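Local coordinates for protein transcriptional regulator (AraC-type DNA-binding domain-containing proteins) (Chromobacterium violaceum, PDB 3OIO) that probably binds specific DNA sequences as a transcription factor of the AraC family, this piece being its helix-turn-helix DNA-binding domain, at residues 22-27 / 54-59; 38-43 / 50-55. All coordinates share one frame; numbering follows the deposited sequence. Where two conformers were deposited one is given.

Interaction 1: residues 22-27 / 54-59; sequences EPLSTD and KYYLEL
Tyr56 reaches from the long helix 52-70, which joins the two helix-turn-helix units of an AraC-type DNA-binding domain, to the loop that leads into helix 26-33. It illustrates how one aromatic side chain can fasten a loop to a helix through both its ring and its hydroxyl. From CB, which points toward the loop, the side chain runs outward with chi1 at -141°, well away from a staggered value. Farther out, CD2 and then CE2 come near the carbonyl oxygen of Leu24, which stands obliquely to the ring, CE2 lying 3.2 Å from Leu24 O. The ring also carries Pro23 over one face: Pro23 CB sits 3.7 Å from the Tyr56 ring centroid and 24° off the normal, a CH-pi contact displaced toward the rim, with CZ its nearest ring atom. At the tip, the phenol oxygen is gripped twice. It accepts the Leu24 backbone N-H and is hydrogen-bonded to Asn19 O, two bonds that together hold the hydroxyl of this buried residue. The Leu24 side chain adds CB and CG, each 4.0 Å from Tyr56 OH, and packs on Leu15 and Ile29. The Leu24 N to Tyr56 OH bond measures 3.0 Å, with an N-H...O angle of 158°.

Interaction 2: residues 38-43 / 50-55; sequences RQLERL and TVPSKY
Pro52 meets Leu40 and Glu41 where helix 37-47, the second helix of the first helix-turn-helix and by analogy with the family its probable recognition helix, faces the start of the long helix 52-70. The pairing exemplifies a helix-opening proline used as a packing surface. Apolar packing carries most of the contact. CG and CD of the proline ring do the touching, Pro52 CG lying 4.2 Å from Leu40 CG and Pro52 CD 3.9 Å from Glu41 CG. Glu41 runs at about a right angle to the proline, and it is its aliphatic portion that touches: with CG anti to the carbonyl carbon (chi1 -75°), the first methylene lies against Pro52 CD, and the extended chain beyond it carries the carboxylate away from the ring. Leu40 also packs on Ile29 and Ala30, so the buried contact continues into helix 26-33. The ionic part lies at the far end of Glu41, where OE2 forms a salt bridge with Arg37 in its own helix. The water-mediated part joins the backbones, bridging helix 37-47 to the residues just before Pro52. One water lies between two carbonyls; its link to Glu41 O is doubtful, being unusually short, but it donates to Thr50 O at 3.0 Å.

Read from the N terminus, the chain passes through helix 7-17 and reaches the loop at residues 22-25, the first half of interaction 1. It then builds helices 26-33 and 37-47, and the latter supplies the first half of interaction 2. A short turn returns it to residues 50-55, so interaction 2 closes a small loop, while interaction 1, completed at 54-59, closes a longer one around both helices. The smaller loop lies wholly within the larger, and their second segments overlap at Lys54 and Tyr55 on helix 52-70. Thr26, in the first segment of interaction 1, packs on interaction 2: its O lies 3.6 Å from Leu40 CD2, and its side chain packs on Pro52. Together they tie the first helix-turn-helix to the linker helix.

Interaction 1: residues 22-27 / 54-59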
ATOM      1  N   GLU A  22       3.792   8.321   5.617  0.50 21.27           N
ATOM      2  CA  GLU A  22       3.269   8.361   6.992  0.50 21.13           C
ATOM      3  C   GLU A  22       1.790   7.991   6.926  0.50 19.30           C
ATOM      4  O   GLU A  22       0.912   8.875   6.889  0.50 19.58           O
ATOM      5  CB  GLU A  22       3.447   9.757   7.590  0.50 22.16           C
ATOM      6  CG  GLU A  22       4.895  10.242   7.644  0.50 25.86           C
ATOM      7  CD  GLU A  22       5.063  11.587   8.360  0.50 31.75           C
ATOM      8  OE1 GLU A  22       4.092  12.373   8.436  0.50 34.77           O
ATOM      9  OE2 GLU A  22       6.174  11.860   8.861  0.50 35.23           O
ATOM     10  N   PRO A  23       1.497   6.683   6.871  1.00 17.92           N
ATOM     11  CA  PRO A  23       0.106   6.279   6.612  1.00 17.42           C
ATOM     12  C   PRO A  23      -0.827   6.574   7.773  1.00 17.32           C
ATOM     13  O   PRO A  23      -0.400   6.617   8.925  1.00 18.89           O
ATOM     14  CB  PRO A  23       0.205   4.767   6.301  1.00 17.24           C
ATOM     15  CG  PRO A  23       1.504   4.316   6.993  1.00 17.48           C
ATOM     16  CD  PRO A  23       2.437   5.534   6.928  1.00 17.18           C
ATOM     17  N   LEU A  24      -2.082   6.858   7.452  1.00 17.17           N
ATOM     18  CA  LEU A  24      -3.082   7.110   8.487  1.00 17.82           C
ATOM     19  C   LEU A  24      -3.468   5.815   9.209  1.00 17.57           C
ATOM     20  O   LEU A  24      -3.507   4.750   8.601  1.00 17.46           O
ATOM     21  CB  LEU A  24      -4.315   7.709   7.848  1.00 18.91           C
ATOM     22  CG  LEU A  24      -4.102   9.024   7.088  1.00 22.27           C
ATOM     23  CD1 LEU A  24      -5.433   9.493   6.508  1.00 26.67           C
ATOM     24  CD2 LEU A  24      -3.533  10.061   7.989  1.00 26.96           C
ATOM     25  N   SER A  25      -3.785   5.895  10.510  1.00 16.47           N
ATOM     26  CA  SER A  25      -4.381   4.751  11.149  1.00 16.60           C
ATOM     27  C   SER A  25      -5.746   4.456  10.505  1.00 16.73           C
ATOM     28  O   SER A  25      -6.385   5.355   9.931  1.00 16.73           O
ATOM     29  CB  SER A  25      -4.549   5.011  12.656  1.00 16.70           C
ATOM     30  OG  SER A  25      -5.574   5.971  12.842  1.00 17.72           O
ATOM     31  N   THR A  26      -6.224   3.217  10.643  1.00 17.06           N
ATOM     32  CA  THR A  26      -7.588   2.870  10.151  1.00 18.58           C
ATOM     33  C   THR A  26      -8.656   3.769  10.789  1.00 17.50           C
ATOM     34  O   THR A  26      -9.582   4.233  10.114  1.00 16.80           O
ATOM     35  CB  THR A  26      -7.918   1.402  10.571  1.00 18.99           C
ATOM     36  OG1 THR A  26      -7.036   0.551   9.885  1.00 21.24           O
ATOM     37  CG2 THR A  26      -9.351   1.034  10.157  1.00 21.67           C
ATOM     38  N   ASP A  27      -8.504   4.030  12.095  1.00 17.51           N
ATOM     39  CA  ASP A  27      -9.431   4.922  12.772  1.00 18.56           C
ATOM     40  C   ASP A  27      -9.450   6.298  12.147  1.00 17.18           C
ATOM     41  O   ASP A  27     -10.525   6.883  12.007  1.00 16.93           O
ATOM     42  CB  ASP A  27      -9.071   5.050  14.249  1.00 19.42           C
ATOM     43  CG  ASP A  27      -8.871   3.670  14.912  1.00 26.48           C
ATOM     44  OD1 ASP A  27      -8.005   2.890  14.460  1.00 36.59           O
ATOM     45  OD2 ASP A  27      -9.569   3.341  15.859  1.00 33.01           O
ATOM     46  N   LYS A  54      -4.433  -4.124   5.748  1.00 15.43           N
ATOM     47  CA  LYS A  54      -3.770  -4.970   4.744  1.00 16.34           C
ATOM     48  C   LYS A  54      -3.833  -4.379   3.353  1.00 15.64           C
ATOM     49  O   LYS A  54      -2.830  -4.435   2.607  1.00 15.34           O
ATOM     50  CB  LYS A  54      -4.301  -6.400   4.797  1.00 17.56           C
ATOM     51  CG  LYS A  54      -3.832  -7.075   6.097  1.00 21.24           C
ATOM     52  CD  LYS A  54      -4.375  -8.490   6.246  1.00 27.38           C
ATOM     53  CE  LYS A  54      -3.930  -9.085   7.596  1.00 32.09           C
ATOM     54  NZ  LYS A  54      -4.326 -10.527   7.791  1.00 36.10           N
ATOM     55  N   TYR A  55      -4.953  -3.724   3.019  1.00 14.35           N
ATOM     56  CA  TYR A  55      -5.006  -3.019   1.746  1.00 14.57           C
ATOM     57  C   TYR A  55      -3.977  -1.860   1.763  1.00 13.56           C
ATOM     58  O   TYR A  55      -3.301  -1.587   0.769  1.00 14.31           O
ATOM     59  CB  TYR A  55      -6.437  -2.493   1.459  1.00 14.18           C
ATOM     60  CG  TYR A  55      -6.518  -1.870   0.105  1.00 15.60           C
ATOM     61  CD1 TYR A  55      -6.824  -2.629  -1.022  1.00 17.13           C
ATOM     62  CD2 TYR A  55      -6.203  -0.511  -0.060  1.00 17.27           C
ATOM     63  CE1 TYR A  55      -6.839  -2.036  -2.302  1.00 20.06           C
ATOM     64  CE2 TYR A  55      -6.200   0.085  -1.315  1.00 18.45           C
ATOM     65  CZ  TYR A  55      -6.542  -0.675  -2.428  1.00 19.83           C
ATOM     66  OH  TYR A  55      -6.538  -0.086  -3.675  1.00 24.68           O
ATOM     67  N   TYR A  56      -3.859  -1.178   2.897  1.00 13.32           N
ATOM     68  CA  TYR A  56      -2.893  -0.067   2.998  1.00 12.56           C
ATOM     69  C   TYR A  56      -1.455  -0.565   2.759  1.00 12.45           C
ATOM     70  O   TYR A  56      -0.646   0.094   2.075  1.00 12.01           O
ATOM     71  CB  TYR A  56      -3.005   0.582   4.395  1.00 12.97           C
ATOM     72  CG  TYR A  56      -2.883   2.096   4.407  1.00 13.02           C
ATOM     73  CD1 TYR A  56      -2.116   2.782   3.429  1.00 12.33           C
ATOM     74  CD2 TYR A  56      -3.493   2.845   5.426  1.00 13.48           C
ATOM     75  CE1 TYR A  56      -2.020   4.188   3.448  1.00 12.71           C
ATOM     76  CE2 TYR A  56      -3.399   4.246   5.465  1.00 12.80           C
ATOM     77  CZ  TYR A  56      -2.649   4.907   4.496  1.00 12.98           C
ATOM     78  OH  TYR A  56      -2.563   6.271   4.577  1.00 14.78           O
ATOM     79  N   LEU A  57      -1.154  -1.734   3.298  1.00 13.45           N
ATOM     80  CA  LEU A  57       0.150  -2.357   3.047  1.00 13.17           C
ATOM     81  C   LEU A  57       0.296  -2.640   1.534  1.00 13.20           C
ATOM     82  O   LEU A  57       1.359  -2.374   0.957  1.00 12.89           O
ATOM     83  CB  LEU A  57       0.287  -3.652   3.837  1.00 14.78           C
ATOM     84  CG  LEU A  57       1.611  -4.413   3.592  1.00 15.59           C
ATOM     85  CD1 LEU A  57       2.850  -3.564   3.998  1.00 17.67           C
ATOM     86  CD2 LEU A  57       1.592  -5.805   4.337  1.00 20.06           C
ATOM     87  N   GLU A  58      -0.748  -3.185   0.895  1.00 12.25           N
ATOM     88  CA  GLU A  58      -0.661  -3.413  -0.557  1.00 13.57           C
ATOM     89  C   GLU A  58      -0.354  -2.116  -1.318  1.00 12.96           C
ATOM     90  O   GLU A  58       0.430  -2.109  -2.264  1.00 12.62           O
ATOM     91  CB  GLU A  58      -1.973  -3.961  -1.125  1.00 13.60           C
ATOM     92  CG  GLU A  58      -2.390  -5.308  -0.607  1.00 15.67           C
ATOM     93  CD  GLU A  58      -3.701  -5.743  -1.264  1.00 17.05           C
ATOM     94  OE1 GLU A  58      -3.807  -5.681  -2.504  1.00 19.00           O
ATOM     95  OE2 GLU A  58      -4.647  -6.112  -0.537  1.00 22.10           O
ATOM     96  N   LEU A  59      -1.005  -1.037  -0.911  0.50 12.97           N
ATOM     97  CA  LEU A  59      -0.826   0.254  -1.551  0.50 13.40           C
ATOM     98  C   LEU A  59       0.625   0.735  -1.382  0.50 12.62           C
ATOM     99  O   LEU A  59       1.274   1.150  -2.355  0.50 12.65           O
ATOM    100  CB  LEU A  59      -1.818   1.205  -0.900  0.50 13.84           C
ATOM    101  CG  LEU A  59      -2.013   2.616  -1.380  0.50 15.54           C
ATOM    102  CD1 LEU A  59      -3.271   3.194  -0.708  0.50 16.07           C
ATOM    103  CD2 LEU A  59      -0.765   3.379  -0.999  0.50 17.72           C
TER

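Interaction 2: residues 38-43 / 50-55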
ATOM      1  N   ARG A  38     -15.927   0.124  12.357  1.00 15.69           N
ATOM      2  CA  ARG A  38     -16.578  -1.110  11.956  1.00 17.34           C
ATOM      3  C   ARG A  38     -17.114  -1.016  10.527  1.00 17.48           C
ATOM      4  O   ARG A  38     -16.980  -1.954   9.736  1.00 17.77           O
ATOM      5  CB  ARG A  38     -17.689  -1.442  12.943  1.00 18.08           C
ATOM      6  CG  ARG A  38     -18.419  -2.715  12.628  1.00 23.20           C
ATOM      7  CD  ARG A  38     -19.313  -2.931  13.815  1.00 29.81           C
ATOM      8  NE  ARG A  38     -20.224  -4.027  13.706  1.00 39.03           N
ATOM      9  CZ  ARG A  38     -21.183  -4.241  14.606  1.00 44.03           C
ATOM     10  NH1 ARG A  38     -21.338  -3.404  15.657  1.00 44.84           N
ATOM     11  NH2 ARG A  38     -21.992  -5.285  14.460  1.00 47.44           N
ATOM     12  N   GLN A  39     -17.735   0.110  10.209  1.00 16.37           N
ATOM     13  CA  GLN A  39     -18.272   0.290   8.860  1.00 16.48           C
ATOM     14  C   GLN A  39     -17.173   0.335   7.813  1.00 15.33           C
ATOM     15  O   GLN A  39     -17.345  -0.201   6.729  1.00 16.79           O
ATOM     16  CB  GLN A  39     -19.103   1.551   8.794  1.00 16.44           C
ATOM     17  CG  GLN A  39     -20.403   1.339   9.545  1.00 18.78           C
ATOM     18  CD  GLN A  39     -21.175   2.582   9.833  1.00 22.29           C
ATOM     19  OE1 GLN A  39     -20.656   3.747   9.786  1.00 21.15           O
ATOM     20  NE2 GLN A  39     -22.462   2.362  10.157  1.00 22.64           N
ATOM     21  N   LEU A  40     -16.032   0.945   8.142  1.00 14.32           N
ATOM     22  CA  LEU A  40     -14.943   1.009   7.187  1.00 13.50           C
ATOM     23  C   LEU A  40     -14.431  -0.418   6.952  1.00 15.26           C
ATOM     24  O   LEU A  40     -14.172  -0.834   5.809  1.00 14.99           O
ATOM     25  CB  LEU A  40     -13.796   1.891   7.725  1.00 14.19           C
ATOM     26  CG  LEU A  40     -12.645   2.098   6.716  1.00 13.99           C
ATOM     27  CD1 LEU A  40     -13.084   2.945   5.502  1.00 17.68           C
ATOM     28  CD2 LEU A  40     -11.431   2.712   7.434  1.00 16.38           C
ATOM     29  N   GLU A  41     -14.301  -1.169   8.043  1.00 16.15           N
ATOM     30  CA  GLU A  41     -13.845  -2.561   7.930  1.00 19.24           C
ATOM     31  C   GLU A  41     -14.813  -3.372   7.081  1.00 20.70           C
ATOM     32  O   GLU A  41     -14.382  -4.188   6.231  1.00 21.96           O
ATOM     33  CB  GLU A  41     -13.698  -3.167   9.332  1.00 18.72           C
ATOM     34  CG  GLU A  41     -12.470  -2.641  10.009  1.00 22.18           C
ATOM     35  CD  GLU A  41     -12.405  -2.926  11.470  1.00 27.77           C
ATOM     36  OE1 GLU A  41     -13.410  -3.384  12.037  1.00 30.79           O
ATOM     37  OE2 GLU A  41     -11.347  -2.655  12.063  1.00 30.68           O
ATOM     38  N   ARG A  42     -16.111  -3.166   7.285  0.50 21.62           N
ATOM     39  CA  ARG A  42     -17.105  -3.882   6.496  0.50 23.51           C
ATOM     40  C   ARG A  42     -16.993  -3.559   5.000  0.50 23.52           C
ATOM     41  O   ARG A  42     -17.122  -4.461   4.152  0.50 24.42           O
ATOM     42  CB  ARG A  42     -18.526  -3.648   7.026  0.50 24.64           C
ATOM     43  CG  ARG A  42     -19.608  -4.154   6.086  0.50 29.63           C
ATOM     44  CD  ARG A  42     -19.225  -5.467   5.427  0.50 37.75           C
ATOM     45  NE  ARG A  42     -19.604  -6.630   6.227  0.50 43.86           N
ATOM     46  CZ  ARG A  42     -20.858  -7.042   6.388  0.50 47.77           C
ATOM     47  NH1 ARG A  42     -21.854  -6.381   5.809  0.50 49.55           N
ATOM     48  NH2 ARG A  42     -21.118  -8.107   7.135  0.50 49.17           N
ATOM     49  N   LEU A  43     -16.725  -2.295   4.673  1.00 22.47           N
ATOM     50  CA  LEU A  43     -16.563  -1.895   3.269  1.00 23.02           C
ATOM     51  C   LEU A  43     -15.380  -2.627   2.646  1.00 23.20           C
ATOM     52  O   LEU A  43     -15.475  -3.150   1.515  1.00 23.24           O
ATOM     53  CB  LEU A  43     -16.382  -0.369   3.128  1.00 22.64           C
ATOM     54  CG  LEU A  43     -17.629   0.486   3.327  1.00 23.69           C
ATOM     55  CD1 LEU A  43     -17.220   1.921   3.599  1.00 24.49           C
ATOM     56  CD2 LEU A  43     -18.541   0.390   2.106  1.00 26.37           C
ATOM     57  N   THR A  50     -10.614  -7.703   1.939  1.00 28.28           N
ATOM     58  CA  THR A  50      -9.502  -7.668   2.895  1.00 27.36           C
ATOM     59  C   THR A  50      -9.829  -6.689   4.025  1.00 26.54           C
ATOM     60  O   THR A  50     -10.971  -6.262   4.148  1.00 28.38           O
ATOM     61  CB  THR A  50      -8.176  -7.330   2.172  1.00 28.18           C
ATOM     62  OG1 THR A  50      -7.068  -7.539   3.061  1.00 27.38           O
ATOM     63  CG2 THR A  50      -8.195  -5.911   1.658  1.00 27.26           C
ATOM     64  N   VAL A  51      -8.877  -6.420   4.896  1.00 23.47           N
ATOM     65  CA  VAL A  51      -9.073  -5.445   5.947  1.00 21.41           C
ATOM     66  C   VAL A  51      -8.320  -4.175   5.587  1.00 18.07           C
ATOM     67  O   VAL A  51      -7.375  -4.213   4.794  1.00 17.88           O
ATOM     68  CB  VAL A  51      -8.684  -5.991   7.344  1.00 21.93           C
ATOM     69  CG1 VAL A  51      -9.539  -7.233   7.672  1.00 24.44           C
ATOM     70  CG2 VAL A  51      -7.186  -6.316   7.445  1.00 23.72           C
ATOM     71  N   PRO A  52      -8.740  -3.031   6.138  1.00 16.76           N
ATOM     72  CA  PRO A  52      -8.107  -1.781   5.694  1.00 15.36           C
ATOM     73  C   PRO A  52      -6.577  -1.737   5.851  1.00 14.79           C
ATOM     74  O   PRO A  52      -5.883  -1.281   4.935  1.00 14.78           O
ATOM     75  CB  PRO A  52      -8.812  -0.705   6.567  1.00 14.76           C
ATOM     76  CG  PRO A  52     -10.140  -1.308   6.899  1.00 16.14           C
ATOM     77  CD  PRO A  52      -9.875  -2.794   7.052  1.00 16.17           C
ATOM     78  N   SER A  53      -6.045  -2.245   6.956  1.00 15.92           N
ATOM     79  CA  SER A  53      -4.601  -2.194   7.205  1.00 15.88           C
ATOM     80  C   SER A  53      -3.839  -3.020   6.169  1.00 15.48           C
ATOM     81  O   SER A  53      -2.725  -2.661   5.749  1.00 15.96           O
ATOM     82  CB  SER A  53      -4.284  -2.674   8.624  1.00 16.89           C
ATOM     83  OG  SER A  53      -4.719  -4.002   8.773  1.00 19.66           O
ATOM     84  N   LYS A  54      -4.433  -4.124   5.748  1.00 15.43           N
ATOM     85  CA  LYS A  54      -3.770  -4.970   4.744  1.00 16.34           C
ATOM     86  C   LYS A  54      -3.833  -4.379   3.353  1.00 15.64           C
ATOM     87  O   LYS A  54      -2.830  -4.435   2.607  1.00 15.34           O
ATOM     88  CB  LYS A  54      -4.301  -6.400   4.797  1.00 17.56           C
ATOM     89  CG  LYS A  54      -3.832  -7.075   6.097  1.00 21.24           C
ATOM     90  CD  LYS A  54      -4.375  -8.490   6.246  1.00 27.38           C
ATOM     91  CE  LYS A  54      -3.930  -9.085   7.596  1.00 32.09           C
ATOM     92  NZ  LYS A  54      -4.326 -10.527   7.791  1.00 36.10           N
ATOM     93  N   TYR A  55      -4.953  -3.724   3.019  1.00 14.35           N
ATOM     94  CA  TYR A  55      -5.006  -3.019   1.746  1.00 14.57           C
ATOM     95  C   TYR A  55      -3.977  -1.860   1.763  1.00 13.56           C
ATOM     96  O   TYR A  55      -3.301  -1.587   0.769  1.00 14.31           O
ATOM     97  CB  TYR A  55      -6.437  -2.493   1.459  1.00 14.18           C
ATOM     98  CG  TYR A  55      -6.518  -1.870   0.105  1.00 15.60           C
ATOM     99  CD1 TYR A  55      -6.824  -2.629  -1.022  1.00 17.13           C
ATOM    100  CD2 TYR A  55      -6.203  -0.511  -0.060  1.00 17.27           C
ATOM    101  CE1 TYR A  55      -6.839  -2.036  -2.302  1.00 20.06           C
ATOM    102  CE2 TYR A  55      -6.200   0.085  -1.315  1.00 18.45           C
ATOM    103  CZ  TYR A  55      -6.542  -0.675  -2.428  1.00 19.83           C
ATOM    104  OH  TYR A  55      -6.538  -0.086  -3.675  1.00 24.68           O
TER
HETATM  105  O   HOH W   1     -12.310  -5.546   6.685  1.00 33.83           O